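Local coordinates for hypothetical protein TTHA0849 (Thermus thermophilus, PDB 2D4R) that is of unknown function but, as a putative member of the START domain superfamily, probably binds a lipid or another hydrophobic molecule, at residues 38-43 and 48-53; 75-80 and 104-109; 18-23 and 139-144; 89-94 and 132-137. All coordinates share one frame; numbering follows the deposited sequence.

Contact 1 (38-43 and 48-53); sequences EVVARE and RSRWVA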
loop_
_atom_site.group_PDB
_atom_site.type_symbol
_atom_site.label_atom_id
_atom_site.label_comp_id
_atom_site.label_asym_id
_atom_site.label_seq_id
_atom_site.Cartn_x
_atom_site.Cartn_y
_atom_site.Cartn_z
ATOM N N GLU A 38 8.441 -5.542 7.157
ATOM C CA GLU A 38 9.691 -6.238 6.890
ATOM C C GLU A 38 9.635 -7.079 5.612
ATOM O O GLU A 38 8.766 -7.934 5.447
ATOM C CB GLU A 38 10.079 -7.116 8.094
ATOM C CG GLU A 38 8.912 -7.558 8.982
ATOM C CD GLU A 38 9.353 -8.125 10.339
ATOM O OE1 GLU A 38 8.562 -8.874 10.957
ATOM O OE2 GLU A 38 10.481 -7.819 10.794
ATOM N N VAL A 39 10.572 -6.824 4.702
ATOM C CA VAL A 39 10.703 -7.646 3.504
ATOM C C VAL A 39 11.296 -8.999 3.888
ATOM O O VAL A 39 12.447 -9.076 4.320
ATOM C CB VAL A 39 11.617 -6.981 2.444
ATOM C CG1 VAL A 39 11.916 -7.983 1.321
ATOM C CG2 VAL A 39 10.948 -5.733 1.873
ATOM N N VAL A 40 10.511 -10.065 3.740
ATOM C CA VAL A 40 10.962 -11.385 4.156
ATOM C C VAL A 40 11.635 -12.176 3.029
ATOM O O VAL A 40 12.479 -13.032 3.290
ATOM C CB VAL A 40 9.807 -12.246 4.722
ATOM C CG1 VAL A 40 9.290 -11.650 6.003
ATOM C CG2 VAL A 40 8.699 -12.379 3.705
ATOM N N ALA A 41 11.254 -11.905 1.781
ATOM C CA ALA A 41 11.820 -12.608 0.630
ATOM C C ALA A 41 11.896 -11.700 -0.594
ATOM O O ALA A 41 10.990 -10.910 -0.845
ATOM C CB ALA A 41 10.979 -13.858 0.305
ATOM N N ARG A 42 12.983 -11.817 -1.351
ATOM C CA ARG A 42 13.188 -11.016 -2.563
ATOM C C ARG A 42 13.608 -11.976 -3.678
ATOM O O ARG A 42 14.570 -12.724 -3.522
ATOM C CB ARG A 42 14.286 -9.966 -2.313
ATOM C CG ARG A 42 14.496 -8.927 -3.422
ATOM C CD ARG A 42 14.087 -7.511 -2.978
ATOM N NE ARG A 42 14.683 -7.119 -1.696
ATOM C CZ ARG A 42 14.252 -6.111 -0.937
ATOM N NH1 ARG A 42 13.211 -5.380 -1.321
ATOM N NH2 ARG A 42 14.859 -5.832 0.214
ATOM N N GLU A 43 12.875 -11.972 -4.790
ATOM C CA GLU A 43 13.066 -12.966 -5.855
ATOM C C GLU A 43 12.614 -12.383 -7.188
ATOM O O GLU A 43 11.487 -11.907 -7.306
ATOM C CB GLU A 43 12.241 -14.230 -5.566
ATOM C CG GLU A 43 12.503 -14.881 -4.209
ATOM C CD GLU A 43 11.264 -15.552 -3.619
ATOM O OE1 GLU A 43 11.367 -16.127 -2.514
ATOM O OE2 GLU A 43 10.190 -15.504 -4.256
ATOM N N ARG A 48 8.215 -10.715 -0.862
ATOM C CA ARG A 48 7.224 -11.041 0.150
ATOM C C ARG A 48 7.531 -10.189 1.374
ATOM O O ARG A 48 8.694 -10.018 1.750
ATOM C CB ARG A 48 7.272 -12.541 0.506
ATOM C CG ARG A 48 6.099 -12.979 1.398
ATOM C CD ARG A 48 6.117 -14.481 1.758
ATOM N NE ARG A 48 5.818 -15.312 0.597
ATOM C CZ ARG A 48 6.742 -15.949 -0.114
ATOM N NH1 ARG A 48 8.018 -15.855 0.231
ATOM N NH2 ARG A 48 6.395 -16.651 -1.187
ATOM N N SER A 49 6.494 -9.640 1.994
ATOM C CA SER A 49 6.700 -8.731 3.108
ATOM C C SER A 49 5.678 -8.954 4.220
ATOM O O SER A 49 4.549 -9.381 3.963
ATOM C CB SER A 49 6.621 -7.290 2.613
ATOM O OG SER A 49 5.353 -7.029 2.047
ATOM N N ARG A 50 6.085 -8.665 5.452
ATOM C CA ARG A 50 5.223 -8.835 6.620
ATOM C C ARG A 50 4.803 -7.463 7.151
ATOM O O ARG A 50 5.635 -6.674 7.576
ATOM C CB ARG A 50 5.965 -9.619 7.717
ATOM C CG ARG A 50 5.178 -9.794 9.028
ATOM C CD ARG A 50 5.974 -10.577 10.085
ATOM N NE ARG A 50 6.790 -11.660 9.524
ATOM C CZ ARG A 50 6.378 -12.918 9.361
ATOM N NH1 ARG A 50 5.149 -13.272 9.715
ATOM N NH2 ARG A 50 7.197 -13.826 8.840
ATOM N N TRP A 51 3.508 -7.186 7.109
ATOM C CA TRP A 51 2.994 -5.900 7.563
ATOM C C TRP A 51 2.331 -6.029 8.938
ATOM O O TRP A 51 1.633 -7.008 9.226
ATOM C CB TRP A 51 1.976 -5.336 6.553
ATOM C CG TRP A 51 2.547 -4.977 5.181
ATOM C CD1 TRP A 51 3.202 -5.810 4.325
ATOM C CD2 TRP A 51 2.477 -3.696 4.515
ATOM N NE1 TRP A 51 3.542 -5.140 3.177
ATOM C CE2 TRP A 51 3.111 -3.843 3.265
ATOM C CE3 TRP A 51 1.943 -2.444 4.859
ATOM C CZ2 TRP A 51 3.228 -2.783 2.350
ATOM C CZ3 TRP A 51 2.060 -1.392 3.954
ATOM C CH2 TRP A 51 2.698 -1.572 2.713
ATOM N N VAL A 52 2.561 -5.034 9.786
ATOM C CA VAL A 52 1.703 -4.804 10.931
ATOM C C VAL A 52 1.232 -3.367 10.894
ATOM O O VAL A 52 2.038 -2.444 10.913
ATOM C CB VAL A 52 2.434 -5.053 12.282
ATOM C CG1 VAL A 52 1.483 -4.732 13.442
ATOM C CG2 VAL A 52 2.917 -6.496 12.373
ATOM N N ALA A 53 -0.081 -3.190 10.840
ATOM C CA ALA A 53 -0.678 -1.868 10.790
ATOM C C ALA A 53 -1.545 -1.669 12.022
ATOM O O ALA A 53 -1.992 -2.635 12.657
ATOM C CB ALA A 53 -1.522 -1.713 9.505
#
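E38 and R50 exchange both backbone N-H...O=C bonds as an antiparallel hydrogen-bonded pair, V39 and S49 form the next, non-hydrogen-bonded pair with CA atoms 4.2 Å apart, and the strands run at 158° to each other. Beyond this pair the register slips by one residue: R48 O accepts from V40 N at 2.7 Å and from A41 N at 3.2 Å, both from one face of its plane. This is a classic beta bulge, set in the hairpin of strands 34-43 and 46-55 at one margin of a Bet v 1-like sheet. At V40, the first bulge residue, CG1 is anti to the carbonyl carbon (chi1 -66°), which puts CG2 between the backbone N and that carbon, 3.1 Å from R48 O and against CB and CG of R48. A41 CB lies near R48 NH1, but that guanidinium finds its salt bridge in E65. E38 and R50 lie side by side, pointing the same way, R50 bending at chi3; E38 OE1 comes to the guanidinium edge, 3.6 Å from R50 NE, in a salt bridge whose planes stand 84° apart. On the other face S49 OG accepts from W51 NE1 at 2.9 Å and also bonds to E66.

Contact 2 (75-80 and 104-109); sequences NRFFSP and LTLTYE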
loop_
_atom_site.group_PDB
_atom_site.type_symbol
_atom_site.label_atom_id
_atom_site.label_comp_id
_atom_site.label_asym_id
_atom_site.label_seq_id
_atom_site.Cartn_x
_atom_site.Cartn_y
_atom_site.Cartn_z
ATOM N N ASN A 75 2.657 -2.462 -10.075
ATOM C CA ASN A 75 2.848 -3.584 -9.180
ATOM C C ASN A 75 1.499 -4.254 -8.921
ATOM O O ASN A 75 0.456 -3.622 -9.038
ATOM C CB ASN A 75 3.458 -3.081 -7.879
ATOM C CG ASN A 75 2.981 -3.852 -6.674
ATOM O OD1 ASN A 75 2.062 -3.426 -5.975
ATOM N ND2 ASN A 75 3.603 -4.994 -6.418
ATOM N N ARG A 76 1.526 -5.541 -8.603
ATOM C CA ARG A 76 0.343 -6.246 -8.124
ATOM C C ARG A 76 0.681 -6.916 -6.794
ATOM O O ARG A 76 1.780 -7.441 -6.628
ATOM C CB ARG A 76 -0.090 -7.320 -9.125
ATOM C CG ARG A 76 -1.190 -6.907 -10.057
ATOM C CD ARG A 76 -1.311 -7.877 -11.226
ATOM N NE ARG A 76 -1.767 -7.182 -12.425
ATOM C CZ ARG A 76 -2.936 -6.557 -12.523
ATOM N NH1 ARG A 76 -3.273 -5.947 -13.647
ATOM N NH2 ARG A 76 -3.772 -6.544 -11.493
ATOM N N PHE A 77 -0.257 -6.900 -5.851
ATOM C CA PHE A 77 -0.017 -7.519 -4.553
ATOM C C PHE A 77 -1.211 -8.318 -4.060
ATOM O O PHE A 77 -2.347 -8.054 -4.444
ATOM C CB PHE A 77 0.386 -6.451 -3.515
ATOM C CG PHE A 77 -0.699 -5.462 -3.194
ATOM C CD1 PHE A 77 -0.913 -4.355 -4.011
ATOM C CD2 PHE A 77 -1.511 -5.640 -2.085
ATOM C CE1 PHE A 77 -1.922 -3.441 -3.733
ATOM C CE2 PHE A 77 -2.526 -4.729 -1.796
ATOM C CZ PHE A 77 -2.728 -3.625 -2.628
ATOM N N PHE A 78 -0.946 -9.302 -3.211
ATOM C CA PHE A 78 -1.986 -10.197 -2.725
ATOM C C PHE A 78 -1.492 -10.753 -1.391
ATOM O O PHE A 78 -0.307 -11.024 -1.247
ATOM C CB PHE A 78 -2.204 -11.317 -3.770
ATOM C CG PHE A 78 -3.202 -12.395 -3.365
ATOM C CD1 PHE A 78 -4.502 -12.387 -3.873
ATOM C CD2 PHE A 78 -2.826 -13.438 -2.517
ATOM C CE1 PHE A 78 -5.413 -13.402 -3.543
ATOM C CE2 PHE A 78 -3.736 -14.458 -2.184
ATOM C CZ PHE A 78 -5.026 -14.436 -2.698
ATOM N N SER A 79 -2.387 -10.895 -0.416
ATOM C CA SER A 79 -2.028 -11.517 0.859
ATOM C C SER A 79 -2.476 -12.967 0.888
ATOM O O SER A 79 -3.669 -13.255 0.803
ATOM C CB SER A 79 -2.684 -10.790 2.031
ATOM O OG SER A 79 -2.297 -11.413 3.238
ATOM N N PRO A 80 -1.522 -13.900 1.016
ATOM C CA PRO A 80 -1.811 -15.337 1.058
ATOM C C PRO A 80 -2.154 -15.793 2.478
ATOM O O PRO A 80 -2.732 -16.866 2.683
ATOM C CB PRO A 80 -0.513 -15.975 0.557
ATOM C CG PRO A 80 0.489 -14.823 0.393
ATOM C CD PRO A 80 -0.075 -13.660 1.139
ATOM N N LEU A 104 -3.741 3.823 -6.287
ATOM C CA LEU A 104 -3.680 2.652 -5.425
ATOM C C LEU A 104 -5.067 2.048 -5.237
ATOM O O LEU A 104 -5.970 2.688 -4.700
ATOM C CB LEU A 104 -3.092 3.031 -4.061
ATOM C CG LEU A 104 -3.060 1.942 -2.990
ATOM C CD1 LEU A 104 -2.381 0.702 -3.538
ATOM C CD2 LEU A 104 -2.329 2.462 -1.757
ATOM N N THR A 105 -5.220 0.805 -5.669
ATOM C CA THR A 105 -6.505 0.129 -5.627
ATOM C C THR A 105 -6.391 -1.088 -4.716
ATOM O O THR A 105 -5.477 -1.912 -4.878
ATOM C CB THR A 105 -6.893 -0.347 -7.039
ATOM O OG1 THR A 105 -6.674 0.718 -7.966
ATOM C CG2 THR A 105 -8.346 -0.776 -7.090
ATOM N N LEU A 106 -7.328 -1.209 -3.778
ATOM C CA LEU A 106 -7.272 -2.246 -2.749
ATOM C C LEU A 106 -8.612 -2.964 -2.553
ATOM O O LEU A 106 -9.595 -2.373 -2.105
ATOM C CB LEU A 106 -6.821 -1.628 -1.423
ATOM C CG LEU A 106 -6.810 -2.523 -0.182
ATOM C CD1 LEU A 106 -5.956 -3.763 -0.406
ATOM C CD2 LEU A 106 -6.293 -1.722 0.984
ATOM N N THR A 107 -8.642 -4.246 -2.893
ATOM C CA THR A 107 -9.776 -5.097 -2.571
ATOM C C THR A 107 -9.441 -5.882 -1.321
ATOM O O THR A 107 -8.412 -6.546 -1.250
ATOM C CB THR A 107 -10.067 -6.085 -3.716
ATOM O OG1 THR A 107 -10.469 -5.351 -4.872
ATOM C CG2 THR A 107 -11.146 -7.103 -3.311
ATOM N N TYR A 108 -10.302 -5.801 -0.324
ATOM C CA TYR A 108 -10.053 -6.477 0.941
ATOM C C TYR A 108 -11.322 -7.174 1.417
ATOM O O TYR A 108 -12.441 -6.776 1.065
ATOM C CB TYR A 108 -9.613 -5.468 2.000
ATOM C CG TYR A 108 -10.729 -4.512 2.372
ATOM C CD1 TYR A 108 -11.551 -4.760 3.476
ATOM C CD2 TYR A 108 -11.015 -3.403 1.576
ATOM C CE1 TYR A 108 -12.638 -3.931 3.773
ATOM C CE2 TYR A 108 -12.096 -2.565 1.861
ATOM C CZ TYR A 108 -12.903 -2.838 2.958
ATOM O OH TYR A 108 -13.969 -2.028 3.230
ATOM N N GLU A 109 -11.143 -8.213 2.223
ATOM C CA GLU A 109 -12.251 -8.806 2.950
ATOM C C GLU A 109 -11.795 -9.161 4.347
ATOM O O GLU A 109 -10.800 -9.858 4.532
ATOM C CB GLU A 109 -12.777 -10.047 2.225
ATOM C CG GLU A 109 -13.640 -9.723 1.004
ATOM C CD GLU A 109 -13.962 -10.954 0.169
ATOM O OE1 GLU A 109 -14.115 -10.808 -1.067
ATOM O OE2 GLU A 109 -14.062 -12.062 0.753
#
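F77 holds its CG between the backbone N and the carbonyl carbon (chi1 66°), a rotation that swings the phenyl ring across to segment 104-109, where L104 and L106 both set CG opposite the backbone N and lift their CD1 methyls to meet it. The two leucines, alternate residues on one strand, thus receive a single ring. L106 CD1 comes in at the ring edge, near its plane, 3.8 Å from F77 CE2 and 3.9 Å from F77 CZ. L104 CD1 approaches F77 CE1 obliquely at 4.2 Å, and each leucine crosses the phenylalanine at about a right angle. Between the methyls, F77 CZ lies 3.9 Å from T105 O. With an alanine here, L106 CD1 would probably lose the ring edge it meets and L104 CD1 one of its two aromatic neighbours, opening a gap over strand 86-95 on this face of the sheet. Such packing between next-but-one strands lines the helix-facing side of the curved sheet in the Bet v 1-like, helix-grip fold, where relatives hold their lipid cavity. Segments 75-79 and 104-109 run nearly parallel, at 15°, with axes 9.2 Å apart and strand 86-95 between them. F77 and L104 both touch W91 of that middle strand, the two rings meeting with planes about 65° apart. F77 packs further against E64 of strand 58-69, while L106 touches V131 of helix 120-144, which lies across the sheet.

Contact 3 (18-23 and 139-144); sequences YRLAKD and EERVLA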
loop_
_atom_site.group_PDB
_atom_site.type_symbol
_atom_site.label_atom_id
_atom_site.label_comp_id
_atom_site.label_asym_id
_atom_site.label_seq_id
_atom_site.Cartn_x
_atom_site.Cartn_y
_atom_site.Cartn_z
ATOM N N TYR A 18 8.030 5.296 -8.708
ATOM C CA TYR A 18 7.881 3.859 -8.731
ATOM C C TYR A 18 8.996 3.195 -7.928
ATOM O O TYR A 18 8.729 2.309 -7.120
ATOM C CB TYR A 18 7.894 3.362 -10.178
ATOM C CG TYR A 18 8.022 1.862 -10.332
ATOM C CD1 TYR A 18 9.259 1.273 -10.574
ATOM C CD2 TYR A 18 6.905 1.033 -10.263
ATOM C CE1 TYR A 18 9.379 -0.104 -10.748
ATOM C CE2 TYR A 18 7.015 -0.340 -10.432
ATOM C CZ TYR A 18 8.250 -0.901 -10.675
ATOM O OH TYR A 18 8.362 -2.260 -10.850
ATOM N N ARG A 19 10.241 3.620 -8.140
ATOM C CA ARG A 19 11.386 2.958 -7.491
ATOM C C ARG A 19 11.402 3.171 -5.983
ATOM O O ARG A 19 11.783 2.286 -5.231
ATOM C CB ARG A 19 12.719 3.445 -8.072
ATOM C CG ARG A 19 13.359 2.512 -9.108
ATOM C CD ARG A 19 13.696 1.127 -8.524
ATOM N NE ARG A 19 15.139 0.882 -8.402
ATOM C CZ ARG A 19 15.686 -0.298 -8.097
ATOM N NH1 ARG A 19 17.006 -0.415 -8.010
ATOM N NH2 ARG A 19 14.920 -1.362 -7.883
ATOM N N LEU A 20 10.990 4.355 -5.553
ATOM C CA LEU A 20 10.912 4.667 -4.136
ATOM C C LEU A 20 9.785 3.926 -3.426
ATOM O O LEU A 20 9.875 3.653 -2.228
ATOM C CB LEU A 20 10.730 6.167 -3.946
ATOM C CG LEU A 20 11.971 6.986 -4.267
ATOM C CD1 LEU A 20 11.609 8.462 -4.329
ATOM C CD2 LEU A 20 13.030 6.708 -3.199
ATOM N N ALA A 21 8.724 3.598 -4.155
ATOM C CA ALA A 21 7.636 2.813 -3.570
ATOM C C ALA A 21 8.021 1.336 -3.477
ATOM O O ALA A 21 7.499 0.593 -2.647
ATOM C CB ALA A 21 6.388 2.971 -4.395
ATOM N N LYS A 22 8.950 0.921 -4.330
ATOM C CA LYS A 22 9.358 -0.474 -4.399
ATOM C C LYS A 22 10.280 -0.826 -3.244
ATOM O O LYS A 22 10.312 -1.966 -2.787
ATOM C CB LYS A 22 10.060 -0.746 -5.725
ATOM C CG LYS A 22 10.508 -2.178 -5.900
ATOM C CD LYS A 22 11.350 -2.320 -7.143
ATOM C CE LYS A 22 12.034 -3.666 -7.187
ATOM N NZ LYS A 22 12.712 -3.852 -8.493
ATOM N N ASP A 23 11.032 0.162 -2.775
ATOM C CA ASP A 23 11.870 -0.000 -1.595
ATOM C C ASP A 23 10.992 0.195 -0.374
ATOM O O ASP A 23 11.011 1.267 0.254
ATOM C CB ASP A 23 12.994 1.037 -1.593
ATOM C CG ASP A 23 13.769 1.060 -0.278
ATOM O OD1 ASP A 23 13.760 0.047 0.449
ATOM O OD2 ASP A 23 14.390 2.097 0.020
ATOM N N GLU A 139 4.490 10.336 -0.939
ATOM C CA GLU A 139 4.787 11.730 -1.279
ATOM C C GLU A 139 5.954 12.210 -0.441
ATOM O O GLU A 139 6.880 12.855 -0.937
ATOM C CB GLU A 139 3.578 12.617 -0.982
ATOM C CG GLU A 139 2.940 13.265 -2.190
ATOM C CD GLU A 139 3.370 14.706 -2.384
ATOM O OE1 GLU A 139 2.492 15.581 -2.545
ATOM O OE2 GLU A 139 4.589 14.964 -2.383
ATOM N N GLU A 140 5.901 11.879 0.843
ATOM C CA GLU A 140 6.868 12.376 1.797
ATOM C C GLU A 140 8.190 11.639 1.694
ATOM O O GLU A 140 9.226 12.136 2.141
ATOM C CB GLU A 140 6.302 12.252 3.209
ATOM C CG GLU A 140 5.076 13.126 3.437
ATOM C CD GLU A 140 4.549 13.026 4.852
ATOM O OE1 GLU A 140 4.605 11.913 5.416
ATOM O OE2 GLU A 140 4.085 14.056 5.398
ATOM N N ARG A 141 8.153 10.445 1.112
ATOM C CA ARG A 141 9.379 9.697 0.885
ATOM C C ARG A 141 10.096 10.376 -0.268
ATOM O O ARG A 141 11.293 10.642 -0.206
ATOM C CB ARG A 141 9.061 8.248 0.506
ATOM C CG ARG A 141 9.979 7.191 1.098
ATOM C CD ARG A 141 11.448 7.523 0.966
ATOM N NE ARG A 141 12.257 6.336 0.669
ATOM C CZ ARG A 141 13.590 6.300 0.723
ATOM N NH1 ARG A 141 14.274 7.382 1.068
ATOM N NH2 ARG A 141 14.247 5.191 0.413
ATOM N N VAL A 142 9.335 10.664 -1.318
ATOM C CA VAL A 142 9.896 11.130 -2.575
ATOM C C VAL A 142 10.507 12.513 -2.397
ATOM O O VAL A 142 11.555 12.807 -2.974
ATOM C CB VAL A 142 8.814 11.160 -3.700
ATOM C CG1 VAL A 142 9.399 11.694 -4.985
ATOM C CG2 VAL A 142 8.275 9.759 -3.939
ATOM N N LEU A 143 9.864 13.352 -1.588
ATOM C CA LEU A 143 10.435 14.635 -1.182
ATOM C C LEU A 143 11.699 14.470 -0.332
ATOM O O LEU A 143 12.697 15.148 -0.565
ATOM C CB LEU A 143 9.400 15.447 -0.408
ATOM C CG LEU A 143 9.930 16.631 0.403
ATOM C CD1 LEU A 143 10.659 17.597 -0.520
ATOM C CD2 LEU A 143 8.768 17.329 1.108
ATOM N N ALA A 144 11.660 13.567 0.644
ATOM C CA ALA A 144 12.821 13.329 1.498
ATOM C C ALA A 144 14.022 12.889 0.672
ATOM O O ALA A 144 15.107 13.457 0.793
ATOM C CB ALA A 144 12.512 12.270 2.524
HETATM O O HOH W 1 11.362 3.710 -0.217
#
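L20 and V142 supply the apolar part of this helix-to-helix contact: L20 points at the partner helix, and its CD1 lies 3.6 Å from V142 CG2 and equally close to V142 CA. The other branch, CD2, sits over one face of the R141 guanidinium, 3.8 Å above the plane and displaced toward the rim. Cutting L20 back to an alanine removes both branches, which would probably open a gap beside V142 CG2 and take away the cover on that guanidinium face. The ionic part is a salt bridge from R141 NH2 to D23 OD2, 3.1 Å long. Its hydrogen bond is weak, bent to 131° at the hydrogen; OD2 stands at the guanidinium edge, but the carboxylate is turned 67° from that plane. Water supplies the third kind of link. One molecule, in the guanidinium plane, accepts from R141 NE at 2.9 Å and donates to the carbonyl oxygens L20 O and D23 O. D23 also N-caps the short helix 24-27, its OD1 accepting from G26 N. As in other START-type folds the last helix is long, and here R141 near its end meets a carboxylate and, through water, two carbonyl dipoles, surroundings that would probably favour its positive charge.

Contact 4 (89-94 and 132-137); sequences GTWVFL and ESLLKG
W91 makes the crossing from segment 89-94, its indole reaching L134 and L135 on the helix. Read in order, the strand opens with G89, whose backbone angles (phi 166°, psi -157°) would jam a side chain against the preceding carbonyl; its backbone pairs with F77. At W91 the side chain points toward the helix. With CG opposite the carbonyl carbon (chi1 -61°), the benzenoid end of the indole leads. W91 CZ3 comes within 3.8 Å of L135 CD2, and W91 CZ2 within 4.1 Å of L134 CD1, both methyls approaching obliquely. L134 crosses the tryptophan at roughly a right angle and adds its CB, 4.2 Å from W91 CH2, whereas L135 slides past in the opposite sense, so consecutive leucines meet different atoms of the six-membered ring, CZ2 and CH2 for L134, CZ3 and CE3 for L135. V92 next pairs through its backbone with V103, and F93 turns to helix 14-22, where it packs on V17 and A21 and meets Y18 edge to face. This sheet-against-helix packing is the hallmark of the helix-grip fold, in which START relatives take up their ligand between the two. Strand 86-95 lies between strands 74-82 and 100-109; W91 also touches N75 on the former, while L135 spreads over V102 on the latter and, on strand 3-10, A6 and R8.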
loop_
_atom_site.group_PDB
_atom_site.type_symbol
_atom_site.label_atom_id
_atom_site.label_comp_id
_atom_site.label_asym_id
_atom_site.label_seq_id
_atom_site.Cartn_x
_atom_site.Cartn_y
_atom_site.Cartn_z
ATOM N N GLY A 89 -4.491 -5.866 -4.673
ATOM C CA GLY A 89 -4.704 -4.685 -5.473
ATOM C C GLY A 89 -3.517 -4.330 -6.337
ATOM O O GLY A 89 -2.680 -5.166 -6.658
ATOM N N THR A 90 -3.432 -3.072 -6.721
ATOM C CA THR A 90 -2.367 -2.655 -7.607
ATOM C C THR A 90 -1.906 -1.276 -7.187
ATOM O O THR A 90 -2.696 -0.484 -6.693
ATOM C CB THR A 90 -2.852 -2.588 -9.061
ATOM O OG1 THR A 90 -3.867 -1.590 -9.156
ATOM C CG2 THR A 90 -3.414 -3.944 -9.510
ATOM N N TRP A 91 -0.612 -1.022 -7.351
ATOM C CA TRP A 91 -0.073 0.335 -7.410
ATOM C C TRP A 91 0.305 0.605 -8.877
ATOM O O TRP A 91 1.040 -0.176 -9.493
ATOM C CB TRP A 91 1.191 0.472 -6.552
ATOM C CG TRP A 91 1.016 0.200 -5.069
ATOM C CD1 TRP A 91 0.581 -0.960 -4.488
ATOM C CD2 TRP A 91 1.372 1.075 -3.987
ATOM N NE1 TRP A 91 0.656 -0.864 -3.124
ATOM C CE2 TRP A 91 1.139 0.370 -2.786
ATOM C CE3 TRP A 91 1.868 2.384 -3.918
ATOM C CZ2 TRP A 91 1.390 0.924 -1.531
ATOM C CZ3 TRP A 91 2.118 2.937 -2.666
ATOM C CH2 TRP A 91 1.880 2.203 -1.489
ATOM N N VAL A 92 -0.199 1.695 -9.440
ATOM C CA VAL A 92 0.222 2.100 -10.778
ATOM C C VAL A 92 0.695 3.549 -10.776
ATOM O O VAL A 92 0.196 4.383 -10.017
ATOM C CB VAL A 92 -0.927 1.940 -11.831
ATOM C CG1 VAL A 92 -1.336 0.458 -11.935
ATOM C CG2 VAL A 92 -2.140 2.831 -11.452
ATOM N N PHE A 93 1.675 3.832 -11.622
ATOM C CA PHE A 93 2.326 5.124 -11.611
ATOM C C PHE A 93 2.226 5.718 -13.002
ATOM O O PHE A 93 2.874 5.271 -13.944
ATOM C CB PHE A 93 3.782 4.962 -11.165
ATOM C CG PHE A 93 3.922 4.273 -9.830
ATOM C CD1 PHE A 93 3.659 2.908 -9.707
ATOM C CD2 PHE A 93 4.288 4.988 -8.692
ATOM C CE1 PHE A 93 3.753 2.274 -8.476
ATOM C CE2 PHE A 93 4.383 4.361 -7.458
ATOM C CZ PHE A 93 4.114 2.998 -7.347
ATOM N N LEU A 94 1.385 6.731 -13.117
ATOM C CA LEU A 94 1.025 7.277 -14.415
ATOM C C LEU A 94 1.666 8.642 -14.633
ATOM O O LEU A 94 1.800 9.429 -13.691
ATOM C CB LEU A 94 -0.493 7.418 -14.507
ATOM C CG LEU A 94 -1.333 6.196 -14.121
ATOM C CD1 LEU A 94 -2.808 6.604 -14.030
ATOM C CD2 LEU A 94 -1.135 5.088 -15.146
ATOM N N GLU A 132 -5.089 6.143 1.364
ATOM C CA GLU A 132 -4.802 7.561 1.165
ATOM C C GLU A 132 -3.510 7.943 1.891
ATOM O O GLU A 132 -2.689 8.704 1.364
ATOM C CB GLU A 132 -5.960 8.411 1.689
ATOM C CG GLU A 132 -7.112 8.572 0.716
ATOM C CD GLU A 132 -8.314 9.245 1.355
ATOM O OE1 GLU A 132 -9.405 9.210 0.751
ATOM O OE2 GLU A 132 -8.168 9.805 2.464
ATOM N N SER A 133 -3.331 7.398 3.093
ATOM C CA SER A 133 -2.144 7.685 3.900
ATOM C C SER A 133 -0.905 6.971 3.380
ATOM O O SER A 133 0.205 7.485 3.489
ATOM C CB SER A 133 -2.369 7.274 5.354
ATOM O OG SER A 133 -2.278 5.869 5.493
ATOM N N LEU A 134 -1.088 5.779 2.823
ATOM C CA LEU A 134 0.042 5.083 2.225
ATOM C C LEU A 134 0.604 5.946 1.107
ATOM O O LEU A 134 1.807 5.957 0.868
ATOM C CB LEU A 134 -0.373 3.700 1.687
ATOM C CG LEU A 134 -0.510 2.558 2.710
ATOM C CD1 LEU A 134 -0.742 1.240 1.995
ATOM C CD2 LEU A 134 0.750 2.454 3.557
ATOM N N LEU A 135 -0.270 6.694 0.444
ATOM C CA LEU A 135 0.141 7.514 -0.696
ATOM C C LEU A 135 0.709 8.873 -0.290
ATOM O O LEU A 135 1.604 9.402 -0.942
ATOM C CB LEU A 135 -1.036 7.737 -1.639
ATOM C CG LEU A 135 -1.522 6.560 -2.470
ATOM C CD1 LEU A 135 -2.437 7.104 -3.564
ATOM C CD2 LEU A 135 -0.350 5.821 -3.076
ATOM N N LYS A 136 0.175 9.444 0.780
ATOM C CA LYS A 136 0.704 10.694 1.299
ATOM C C LYS A 136 2.076 10.422 1.914
ATOM O O LYS A 136 2.971 11.262 1.861
ATOM C CB LYS A 136 -0.259 11.274 2.345
ATOM C CG LYS A 136 0.133 12.642 2.879
ATOM C CD LYS A 136 0.998 12.517 4.130
ATOM C CE LYS A 136 1.215 13.874 4.759
ATOM N NZ LYS A 136 -0.079 14.590 4.912
ATOM N N GLY A 137 2.234 9.234 2.489
ATOM C CA GLY A 137 3.528 8.828 2.995
ATOM C C GLY A 137 4.542 8.616 1.880
ATOM O O GLY A 137 5.730 8.859 2.074
#

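Overall arrangement
Three of the four contacts share one antiparallel sheet, and helix 120-144 is shared by contacts 3 and 4. Contacts 2 and 4 are interleaved: strand 86-95 runs between both strands of contact 2, bonding W91 O to N75 N at 2.9 Å and T90 N to T105 O at 3.0 Å, with centres 11 Å apart. Contacts 3 and 4 draw on successive parts of the long helix, and A21 CB packs 3.7 Å from F93 CZ. Contact 1, at the far margin, still reaches contact 4 where W51 CZ3 meets L134 CD2 at 4.1 Å, although their centres are about 17 Å apart. W51 and W91, on the helix-facing side of the sheet, thus both meet L134 of the helix, consistent with the region where START relatives bind lipids.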